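Long-range contact in alcohol oxidase (Myceliophthora thermophila, PDB 6F74), which is a VAO-type flavoprotein that binds FAD and probably oxidises its substrate with molecular oxygen as electron acceptor: residues Pro28-Cys32 against His148-Leu152. Sequence-based numbering, arbitrary orientation.
Sequences PKCRC and HNIRL
P28 rests its ring carbon CG 3.6 Å from ND2 of N149, the residue that closes helix 135-147 in a Schellman motif, so the N-terminal segment lies across a helix end of the FAD-binding domain. The compact, rigid ring suits this solvent-facing spot, where it slides past the asparagine side chain in the opposite direction, while the carbonyl O of P28 accepts a hydrogen bond from a water. That water also donates to OD1 of N149 and, in the guanidinium plane, accepts from NH1 of R31. C30 turns its side chain away to a disulfide with C596, tying the segment to the C-terminus, and offers its backbone O to ND2 of N149 at 2.9 Å, a nearly straight bond (164° at the hydrogen) with the acceptor in the plane of the N149 side-chain amide. Asparagine fits doubly: it tolerates the positive phi of the helix-ending position, and its CG, anti to the backbone N (chi1 175°), carries the amide across to the 28-32 segment. Replaced by an alanine, N149 would probably leave the C30 carbonyl without this donor and the shared water without one of its acceptors. R31 uses its long chain in two ways: CG packs 4.0 Å from CB of R151, and the bend at chi2 (74°) helps carry the guanidinium round to the water and to the carbonyl of D573. R151 sends its own charge away, to a salt bridge with E589. C32, disulfide-bonded to C38, is buried against the turn; its N donates to O of N149 at 2.8 Å, and a second water bridges its O to R151 N, 3.1 Å from the water.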
# COMPACT_ATOMS: atom_id res chain seq x y z
N PRO A 28 15.03 -9.12 -28.47
CA PRO A 28 16.03 -8.45 -27.66
C PRO A 28 15.75 -8.59 -26.16
O PRO A 28 14.61 -8.58 -25.70
CB PRO A 28 15.96 -7.00 -28.12
CG PRO A 28 14.63 -6.83 -28.79
CD PRO A 28 14.10 -8.17 -29.13
N LYS A 29 16.84 -8.71 -25.41
CA LYS A 29 16.76 -8.91 -23.97
C LYS A 29 16.38 -7.63 -23.24
O LYS A 29 15.69 -7.71 -22.20
CB LYS A 29 18.05 -9.52 -23.45
CG LYS A 29 18.07 -11.03 -23.69
CD LYS A 29 19.43 -11.67 -23.49
CE LYS A 29 19.41 -12.71 -22.39
NZ LYS A 29 20.64 -13.52 -22.46
N CYS A 30 16.76 -6.47 -23.81
CA CYS A 30 16.53 -5.19 -23.17
C CYS A 30 15.44 -4.41 -23.88
O CYS A 30 15.41 -4.34 -25.12
CB CYS A 30 17.81 -4.36 -23.16
SG CYS A 30 19.19 -5.20 -22.35
N ARG A 31 14.59 -3.78 -23.10
CA ARG A 31 13.64 -2.83 -23.63
C ARG A 31 14.37 -1.58 -24.16
O ARG A 31 15.43 -1.18 -23.64
CB ARG A 31 12.61 -2.43 -22.55
CG ARG A 31 11.53 -3.49 -22.28
CD ARG A 31 12.01 -4.69 -21.50
NE ARG A 31 10.88 -5.51 -20.99
CZ ARG A 31 10.57 -6.76 -21.35
NH1 ARG A 31 11.27 -7.45 -22.23
NH2 ARG A 31 9.52 -7.34 -20.78
N CYS A 32 13.78 -0.99 -25.19
CA CYS A 32 14.24 0.25 -25.79
C CYS A 32 13.88 1.48 -24.94
O CYS A 32 12.79 1.56 -24.40
CB CYS A 32 13.63 0.41 -27.19
SG CYS A 32 14.40 1.67 -28.18
N HIS A 148 6.97 -1.81 -30.19
CA HIS A 148 8.21 -1.06 -30.17
C HIS A 148 9.17 -1.45 -29.05
O HIS A 148 10.17 -0.75 -28.82
CB HIS A 148 7.95 0.45 -30.21
CG HIS A 148 7.13 0.88 -31.39
ND1 HIS A 148 7.64 1.11 -32.65
CD2 HIS A 148 5.79 1.09 -31.48
CE1 HIS A 148 6.67 1.49 -33.46
NE2 HIS A 148 5.54 1.51 -32.77
N ASN A 149 8.90 -2.59 -28.41
CA ASN A 149 9.72 -3.14 -27.33
C ASN A 149 10.03 -2.11 -26.26
O ASN A 149 11.18 -1.95 -25.81
CB ASN A 149 10.98 -3.77 -27.93
CG ASN A 149 11.96 -4.27 -26.88
OD1 ASN A 149 11.57 -4.95 -25.93
ND2 ASN A 149 13.23 -3.95 -27.06
N ILE A 150 9.00 -1.37 -25.88
CA ILE A 150 9.10 -0.31 -24.89
C ILE A 150 8.46 -0.85 -23.61
O ILE A 150 7.36 -1.47 -23.66
CB ILE A 150 8.36 0.97 -25.35
CG1 ILE A 150 9.01 1.55 -26.60
CG2 ILE A 150 8.30 2.02 -24.25
CD1 ILE A 150 8.45 2.89 -27.04
N ARG A 151 9.10 -0.56 -22.47
CA ARG A 151 8.64 -1.03 -21.17
C ARG A 151 7.28 -0.44 -20.83
O ARG A 151 7.10 0.80 -20.86
CB ARG A 151 9.65 -0.68 -20.06
CG ARG A 151 9.18 -1.04 -18.67
CD ARG A 151 10.14 -0.68 -17.58
NE ARG A 151 9.60 -1.03 -16.26
CZ ARG A 151 10.26 -0.90 -15.11
NH1 ARG A 151 11.51 -0.42 -15.09
NH2 ARG A 151 9.67 -1.24 -13.94
N LEU A 152 6.32 -1.31 -20.52
CA LEU A 152 4.98 -0.86 -20.16
C LEU A 152 4.88 -0.75 -18.65
O LEU A 152 5.12 -1.73 -17.94
CB LEU A 152 3.89 -1.80 -20.69
CG LEU A 152 2.44 -1.36 -20.42
CD1 LEU A 152 2.10 -0.12 -21.23
CD2 LEU A 152 1.48 -2.47 -20.76
O HOH W 1 13.27 -6.74 -24.20
O HOH W 2 11.65 1.13 -21.97